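Local structure of fatty acid synthase 1, isoform A (Drosophila melanogaster, 6FN6) at residues 416-421 and 429-434; 40-45 and 51-56; 923-928 and 1050-1055. The protein probably builds long-chain saturated fatty acids from acetyl-CoA and malonyl-CoA with NADPH, this chain being its dehydratase, enoylreductase and ketoreductase modifying region. All coordinates share one frame; numbering follows the deposited sequence.

Contact 1 of 3, residues 416-421 and 429-434; sequences TGRALL and VQEQSL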
# COMPACT_ATOMS: atom_id res chain seq x y z
N THR A 416 18.75 -49.88 -74.49
CA THR A 416 19.87 -50.74 -74.09
C THR A 416 19.87 -51.09 -72.61
O THR A 416 20.49 -52.07 -72.20
CB THR A 416 21.22 -50.08 -74.43
OG1 THR A 416 21.25 -48.75 -73.90
CG2 THR A 416 21.42 -50.02 -75.94
N GLY A 417 19.17 -50.29 -71.80
CA GLY A 417 19.21 -50.45 -70.36
C GLY A 417 18.72 -51.78 -69.83
O GLY A 417 19.38 -52.40 -69.00
N ARG A 418 17.56 -52.22 -70.31
CA ARG A 418 16.99 -53.48 -69.85
C ARG A 418 17.83 -54.67 -70.30
O ARG A 418 18.04 -55.61 -69.53
CB ARG A 418 15.56 -53.64 -70.35
CG ARG A 418 14.56 -52.69 -69.71
CD ARG A 418 13.14 -53.09 -70.04
NE ARG A 418 12.16 -52.19 -69.44
CZ ARG A 418 11.53 -51.21 -70.09
NH1 ARG A 418 11.77 -50.98 -71.37
NH2 ARG A 418 10.65 -50.46 -69.44
N ALA A 419 18.30 -54.62 -71.54
CA ALA A 419 19.12 -55.70 -72.08
C ALA A 419 20.37 -55.88 -71.23
O ALA A 419 20.80 -57.01 -70.97
CB ALA A 419 19.49 -55.42 -73.53
N LEU A 420 20.95 -54.77 -70.80
CA LEU A 420 22.17 -54.79 -70.01
C LEU A 420 21.91 -55.47 -68.66
O LEU A 420 22.74 -56.24 -68.18
CB LEU A 420 22.71 -53.38 -69.81
CG LEU A 420 24.13 -53.23 -69.26
CD1 LEU A 420 25.15 -53.96 -70.13
CD2 LEU A 420 24.50 -51.75 -69.16
N LEU A 421 20.77 -55.18 -68.05
CA LEU A 421 20.38 -55.83 -66.80
C LEU A 421 20.13 -57.32 -67.05
O LEU A 421 20.54 -58.17 -66.27
CB LEU A 421 19.13 -55.18 -66.19
CG LEU A 421 19.29 -53.78 -65.58
CD1 LEU A 421 17.93 -53.22 -65.17
CD2 LEU A 421 20.24 -53.79 -64.40
N VAL A 429 12.79 -55.26 -60.87
CA VAL A 429 11.76 -55.52 -59.88
C VAL A 429 10.71 -54.42 -59.95
O VAL A 429 9.51 -54.69 -59.95
CB VAL A 429 12.35 -55.66 -58.47
CG1 VAL A 429 11.25 -55.73 -57.42
CG2 VAL A 429 13.25 -56.88 -58.39
N GLN A 430 11.17 -53.17 -59.98
CA GLN A 430 10.26 -52.04 -60.10
C GLN A 430 10.78 -51.02 -61.11
O GLN A 430 11.98 -50.89 -61.32
CB GLN A 430 10.08 -51.35 -58.74
CG GLN A 430 9.21 -52.13 -57.76
CD GLN A 430 8.56 -51.25 -56.71
OE1 GLN A 430 7.44 -51.51 -56.27
NE2 GLN A 430 9.27 -50.19 -56.29
N GLU A 431 9.84 -50.31 -61.73
CA GLU A 431 10.18 -49.19 -62.60
C GLU A 431 9.26 -48.01 -62.30
O GLU A 431 8.07 -48.05 -62.60
CB GLU A 431 10.06 -49.58 -64.08
CG GLU A 431 11.18 -50.47 -64.57
CD GLU A 431 10.95 -50.96 -65.99
OE1 GLU A 431 9.98 -50.50 -66.63
OE2 GLU A 431 11.74 -51.80 -66.46
N GLN A 432 9.83 -46.98 -61.70
CA GLN A 432 9.07 -45.79 -61.35
C GLN A 432 9.55 -44.60 -62.18
O GLN A 432 10.74 -44.29 -62.22
CB GLN A 432 9.19 -45.48 -59.86
CG GLN A 432 8.55 -44.15 -59.43
CD GLN A 432 7.08 -44.06 -59.78
OE1 GLN A 432 6.26 -44.83 -59.26
NE2 GLN A 432 6.73 -43.13 -60.65
N SER A 433 8.61 -43.95 -62.85
CA SER A 433 8.92 -42.80 -63.68
C SER A 433 9.37 -41.64 -62.80
O SER A 433 8.89 -41.46 -61.68
CB SER A 433 7.71 -42.38 -64.51
OG SER A 433 6.63 -41.98 -63.67
N LEU A 434 10.32 -40.86 -63.32
CA LEU A 434 10.74 -39.62 -62.68
C LEU A 434 10.47 -38.51 -63.68
O LEU A 434 11.38 -37.89 -64.22
CB LEU A 434 12.22 -39.68 -62.29
CG LEU A 434 12.59 -40.76 -61.27
CD1 LEU A 434 14.09 -40.84 -61.07
CD2 LEU A 434 11.89 -40.49 -59.95

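Contact 2 of 3, residues 40-45 and 51-56; sequences LAWQTF and SEFHKT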
# COMPACT_ATOMS: atom_id res chain seq x y z
N LEU A 40 11.10 -25.32 6.60
CA LEU A 40 12.41 -24.77 6.95
C LEU A 40 12.26 -23.57 7.88
O LEU A 40 12.97 -23.45 8.88
CB LEU A 40 13.18 -24.36 5.70
CG LEU A 40 13.65 -25.48 4.76
CD1 LEU A 40 14.50 -24.89 3.64
CD2 LEU A 40 14.42 -26.57 5.50
N ALA A 41 11.34 -22.67 7.54
CA ALA A 41 11.08 -21.50 8.37
C ALA A 41 10.55 -21.93 9.73
O ALA A 41 10.93 -21.39 10.77
CB ALA A 41 10.09 -20.57 7.68
N TRP A 42 9.68 -22.93 9.71
CA TRP A 42 9.10 -23.47 10.93
C TRP A 42 10.17 -24.09 11.83
O TRP A 42 10.24 -23.80 13.02
CB TRP A 42 8.03 -24.50 10.58
CG TRP A 42 7.38 -25.17 11.76
CD1 TRP A 42 7.36 -24.72 13.05
CD2 TRP A 42 6.67 -26.41 11.74
NE1 TRP A 42 6.67 -25.61 13.84
CE2 TRP A 42 6.24 -26.66 13.06
CE3 TRP A 42 6.35 -27.33 10.74
CZ2 TRP A 42 5.51 -27.79 13.40
CZ3 TRP A 42 5.62 -28.46 11.09
CH2 TRP A 42 5.21 -28.67 12.41
N GLN A 43 11.00 -24.94 11.24
CA GLN A 43 12.01 -25.67 12.00
C GLN A 43 13.04 -24.74 12.63
O GLN A 43 13.20 -24.72 13.85
CB GLN A 43 12.72 -26.68 11.09
CG GLN A 43 11.89 -27.93 10.83
CD GLN A 43 12.58 -28.90 9.89
OE1 GLN A 43 13.54 -28.54 9.21
NE2 GLN A 43 12.09 -30.13 9.85
N THR A 44 13.73 -23.96 11.80
CA THR A 44 14.80 -23.10 12.29
C THR A 44 14.29 -22.10 13.32
O THR A 44 14.98 -21.81 14.30
CB THR A 44 15.46 -22.32 11.14
OG1 THR A 44 14.46 -21.65 10.36
CG2 THR A 44 16.26 -23.26 10.24
N PHE A 45 13.09 -21.59 13.12
CA PHE A 45 12.51 -20.61 14.04
C PHE A 45 12.28 -21.21 15.42
O PHE A 45 12.50 -20.55 16.44
CB PHE A 45 11.20 -20.06 13.48
CG PHE A 45 10.59 -18.98 14.34
CD1 PHE A 45 11.22 -17.75 14.46
CD2 PHE A 45 9.40 -19.19 15.00
CE1 PHE A 45 10.67 -16.75 15.25
CE2 PHE A 45 8.84 -18.20 15.78
CZ PHE A 45 9.48 -16.98 15.91
N SER A 51 13.08 -24.57 21.41
CA SER A 51 12.22 -25.75 21.39
C SER A 51 12.45 -26.63 20.16
O SER A 51 13.16 -26.25 19.23
CB SER A 51 10.76 -25.32 21.44
OG SER A 51 10.48 -24.61 22.63
N GLU A 52 11.84 -27.81 20.18
CA GLU A 52 11.81 -28.69 19.02
C GLU A 52 10.61 -28.31 18.16
O GLU A 52 9.54 -28.00 18.69
CB GLU A 52 11.74 -30.15 19.46
CG GLU A 52 13.01 -30.67 20.11
CD GLU A 52 12.86 -32.08 20.65
OE1 GLU A 52 12.15 -32.26 21.66
OE2 GLU A 52 13.46 -33.01 20.07
N PHE A 53 10.77 -28.35 16.84
CA PHE A 53 9.75 -27.81 15.95
C PHE A 53 8.45 -28.61 16.03
O PHE A 53 7.36 -28.05 15.87
CB PHE A 53 10.26 -27.76 14.51
CG PHE A 53 10.04 -29.03 13.73
CD1 PHE A 53 10.90 -30.11 13.88
CD2 PHE A 53 8.99 -29.14 12.84
CE1 PHE A 53 10.70 -31.27 13.16
CE2 PHE A 53 8.79 -30.30 12.11
CZ PHE A 53 9.65 -31.36 12.27
N HIS A 54 8.54 -29.91 16.30
CA HIS A 54 7.35 -30.74 16.41
C HIS A 54 6.68 -30.53 17.76
O HIS A 54 5.59 -31.05 18.01
CB HIS A 54 7.68 -32.22 16.20
CG HIS A 54 8.70 -32.76 17.15
ND1 HIS A 54 10.06 -32.66 16.93
CD2 HIS A 54 8.56 -33.43 18.33
CE1 HIS A 54 10.71 -33.23 17.93
NE2 HIS A 54 9.82 -33.70 18.79
N LYS A 55 7.33 -29.76 18.63
CA LYS A 55 6.78 -29.42 19.93
C LYS A 55 6.36 -27.95 19.97
O LYS A 55 5.88 -27.45 20.99
CB LYS A 55 7.81 -29.67 21.04
CG LYS A 55 8.17 -31.13 21.28
CD LYS A 55 7.14 -31.85 22.12
CE LYS A 55 7.59 -33.28 22.42
NZ LYS A 55 8.83 -33.32 23.24
N THR A 56 6.54 -27.26 18.84
CA THR A 56 6.35 -25.81 18.78
C THR A 56 5.29 -25.40 17.76
O THR A 56 5.53 -25.46 16.56
CB THR A 56 7.67 -25.10 18.42
OG1 THR A 56 8.73 -25.58 19.26
CG2 THR A 56 7.53 -23.60 18.60

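Contact 3 of 3, residues 923-928 and 1050-1055; sequences PEKSYI and CTELDY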
# COMPACT_ATOMS: atom_id res chain seq x y z
N PRO A 923 -22.68 -29.98 -34.24
CA PRO A 923 -23.27 -29.86 -32.90
C PRO A 923 -24.66 -30.48 -32.75
O PRO A 923 -25.24 -30.42 -31.67
CB PRO A 923 -23.34 -28.34 -32.70
CG PRO A 923 -23.48 -27.79 -34.07
CD PRO A 923 -22.67 -28.69 -34.96
N GLU A 924 -25.19 -31.06 -33.83
CA GLU A 924 -26.51 -31.69 -33.78
C GLU A 924 -26.44 -33.15 -34.23
O GLU A 924 -27.45 -33.72 -34.63
CB GLU A 924 -27.50 -30.92 -34.64
CG GLU A 924 -27.73 -29.49 -34.18
CD GLU A 924 -28.75 -28.75 -35.03
OE1 GLU A 924 -29.10 -29.26 -36.12
OE2 GLU A 924 -29.20 -27.67 -34.61
N LYS A 925 -25.25 -33.73 -34.16
CA LYS A 925 -25.06 -35.14 -34.51
C LYS A 925 -24.50 -35.89 -33.30
O LYS A 925 -23.95 -35.28 -32.38
CB LYS A 925 -24.12 -35.28 -35.70
CG LYS A 925 -24.68 -34.72 -37.00
CD LYS A 925 -23.77 -35.04 -38.18
CE LYS A 925 -24.37 -34.59 -39.49
NZ LYS A 925 -23.52 -34.94 -40.65
N SER A 926 -24.64 -37.21 -33.32
CA SER A 926 -24.11 -38.04 -32.24
C SER A 926 -22.81 -38.70 -32.70
O SER A 926 -22.56 -38.83 -33.90
CB SER A 926 -25.12 -39.10 -31.81
OG SER A 926 -25.52 -39.92 -32.90
N TYR A 927 -21.99 -39.10 -31.74
CA TYR A 927 -20.72 -39.75 -32.05
C TYR A 927 -20.50 -40.94 -31.13
O TYR A 927 -20.37 -40.80 -29.91
CB TYR A 927 -19.58 -38.74 -31.96
CG TYR A 927 -19.73 -37.66 -32.99
CD1 TYR A 927 -19.24 -37.83 -34.28
CD2 TYR A 927 -20.39 -36.47 -32.70
CE1 TYR A 927 -19.40 -36.85 -35.24
CE2 TYR A 927 -20.55 -35.49 -33.65
CZ TYR A 927 -20.06 -35.68 -34.92
OH TYR A 927 -20.23 -34.69 -35.86
N ILE A 928 -20.47 -42.11 -31.75
CA ILE A 928 -20.35 -43.37 -31.03
C ILE A 928 -18.88 -43.75 -30.92
O ILE A 928 -18.17 -43.79 -31.92
CB ILE A 928 -21.15 -44.48 -31.74
CG1 ILE A 928 -22.61 -44.08 -31.88
CG2 ILE A 928 -21.04 -45.79 -30.97
CD1 ILE A 928 -23.38 -44.93 -32.88
N CYS A 1050 -27.39 -45.00 -40.51
CA CYS A 1050 -26.73 -43.72 -40.37
C CYS A 1050 -26.53 -43.07 -41.73
O CYS A 1050 -25.52 -43.30 -42.40
CB CYS A 1050 -25.39 -43.90 -39.66
SG CYS A 1050 -25.55 -44.84 -38.13
N THR A 1051 -27.48 -42.24 -42.13
CA THR A 1051 -27.43 -41.58 -43.43
C THR A 1051 -26.69 -40.24 -43.40
O THR A 1051 -26.50 -39.61 -44.45
CB THR A 1051 -28.84 -41.37 -44.00
OG1 THR A 1051 -29.67 -40.75 -43.01
CG2 THR A 1051 -29.45 -42.70 -44.40
N GLU A 1052 -26.28 -39.79 -42.22
CA GLU A 1052 -25.54 -38.54 -42.08
C GLU A 1052 -24.16 -38.79 -41.49
O GLU A 1052 -23.50 -37.87 -41.02
CB GLU A 1052 -26.30 -37.55 -41.19
CG GLU A 1052 -27.63 -37.09 -41.76
CD GLU A 1052 -27.48 -35.95 -42.75
OE1 GLU A 1052 -26.82 -34.94 -42.40
OE2 GLU A 1052 -28.02 -36.05 -43.87
N LEU A 1053 -23.72 -40.05 -41.53
CA LEU A 1053 -22.41 -40.42 -41.01
C LEU A 1053 -21.29 -39.84 -41.86
O LEU A 1053 -21.26 -40.02 -43.08
CB LEU A 1053 -22.28 -41.94 -40.93
CG LEU A 1053 -20.94 -42.51 -40.48
CD1 LEU A 1053 -21.13 -43.52 -39.37
CD2 LEU A 1053 -20.21 -43.14 -41.65
N ASP A 1054 -20.38 -39.11 -41.22
CA ASP A 1054 -19.27 -38.48 -41.91
C ASP A 1054 -17.96 -39.25 -41.70
O ASP A 1054 -17.05 -39.17 -42.53
CB ASP A 1054 -19.09 -37.03 -41.44
CG ASP A 1054 -20.32 -36.18 -41.68
OD1 ASP A 1054 -20.69 -35.99 -42.86
OD2 ASP A 1054 -20.90 -35.69 -40.70
N TYR A 1055 -17.87 -39.99 -40.60
CA TYR A 1055 -16.64 -40.71 -40.27
C TYR A 1055 -16.90 -42.12 -39.76
O TYR A 1055 -17.83 -42.37 -39.00
CB TYR A 1055 -15.83 -39.93 -39.24
CG TYR A 1055 -15.64 -38.48 -39.61
CD1 TYR A 1055 -14.84 -38.12 -40.68
CD2 TYR A 1055 -16.28 -37.47 -38.91
CE1 TYR A 1055 -14.68 -36.80 -41.04
CE2 TYR A 1055 -16.13 -36.15 -39.26
CZ TYR A 1055 -15.32 -35.82 -40.33
OH TYR A 1055 -15.16 -34.51 -40.69

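Contact 1 of 3, residues 416-421 and 429-434
The guanidinium of Arg418 meets Glu431 edge-on: OE1 of Glu431 lies at its rim and in its plane, while the carboxylate is turned so that the two flat groups stand 36° apart. The grip is side-on and two-pronged. Arg418 NE donates to Glu431 OE2 at 3.0 Å, and Arg418 NH2 donates to Glu431 OE1 at 2.9 Å, the second bond being nearly straight at 166°. Each carboxylate oxygen is met on its syn side, somewhat out of its plane because of the tilt. Two parallel prongs of this kind fix the rotation of both groups as well as their separation.

Helix 410-423 leads directly into strand 426-433, which belongs to a mixed sheet in which 438-445 runs antiparallel between 402-409 and 426-433, the order of class I methyltransferases; this is consistent with the pseudo-methyltransferase domain of animal fatty acid synthases. The backbones stay well apart, Arg418 CA and Glu431 CA being 10.8 Å from each other, and the gap is spanned by two long side chains that cross at about a right angle. Arg418 runs straight from CG to NE (chi3 -180°), which carries its charged end off the helix to the strand. Glu431 leaves the strand toward the helix and is extended beyond CG. Its OE2 is also hydrogen-bonded to Tyr413 OH, from the same helix, so that oxygen is gripped twice. Beside Glu431, a classic beta bulge sets Val429 and Gln430 together against Leu442 of strand 438-445, and the Glu431 backbone bonds on its other edge to Asn269 and Asn271.

Contact 2 of 3, residues 40-45 and 51-56
Phe53 makes the largest share of the contact, wedged against two successive residues of the helix, Trp42 and Gln43. Its edge is presented to the indole: CD2 of Phe53 stands over the middle of one face of Trp42, 3.7 Å from Trp42 CE2. The pair is a T-shaped stack, the six-membered ring of Trp42 and the ring of Phe53 having centroids 4.8 Å apart and planes at 80°. One face of the Phe53 ring is in turn covered by Gln43, whose CG makes a CH-pi contact 3.8 Å from the ring centroid. The two side chains lie alongside each other and point the same way, and the extended Gln43 chain brings NE2 to 3.7 Å from Phe53 CZ. With CG between its backbone N and carbonyl carbon (chi1 87°), Phe53 has its ring laid back along Gln43 and its edge turned to the indole.

After Phe53 the chain turns, Thr56 N bonding back to Phe53 O. The turn is tied a second time at Glu52 O, which accepts from both Lys55 N and Thr56 OG1, reaching it from opposite faces. This folding carries Thr56 O to the rim of the indole, where Trp42 NE1 donates to it at 3.0 Å with an angle of 159°, in the ring plane and nearly end-on to the carbonyl. The buried indole N-H is thereby satisfied by main chain, and the indole is held at its edge as well as over its face.

The helix, 34-48, is the central one of the N-terminal hotdog fold, and the loop leads into strand 58-65. Trp42 also packs on Val58 and Met60 of that strand and meets Trp170 edge-to-face at the start of helix 170-183, while Leu40 and Thr44 lie on strand 76-83.

Contact 3 of 3, residues 923-928 and 1050-1055
A salt-bridge network joins Lys925, at the start of the first strand of the ketoreductase Rossmann fold, to Glu1052 and Asp1054 in the loop that enters strand 1055-1060. Lys925 is stretched out beyond CG (chi2 -173°), which takes its ammonium group right across to the loop. There NZ of Lys925 donates to Asp1054 OD2 at 2.7 Å, meeting this oxygen on its syn side and 20° out of the carboxylate plane. It donates also to Glu1052 O at 3.0 Å, in the carbonyl plane and on a lone pair. Glu1052 bends at chi2, and its OE1 makes only a long salt bridge of 3.7 Å to Lys925 NZ. Two negative side chains and a carbonyl oxygen round one ammonium group would be expected to stabilise its charge.

Strands 926-930 and 1055-1060 run parallel on either side of strand 1005-1011, so the lysine ties the loop across the starting end of that middle strand, the end away from the usual Rossmann cofactor site. Ser926 bonds to Leu1004 and Gly1006, Tyr927 pairs with strand 951-955, and Ile928 packs on helix 989-1002.

Overall arrangement
All three contacts are partly buried, each in a different domain; contact 2 has no exposed touching residue, contacts 1 and 3 one each. Contacts 1 and 2 each join a helix to the next piece of chain; contact 3 alone brings together segments more than a hundred residues apart, the beginnings of two strands that are not neighbours in the sheet. Contact 2, on the central helix of the N-terminal hotdog fold, is largely aromatic packing with one indole bond to main chain. Contacts 1 and 3 are ionic: an exposed arginine to a buried glutamate in one, a buried lysine to more exposed acids in the other. Centres of contacts 1 and 2 lie about 85 Å apart.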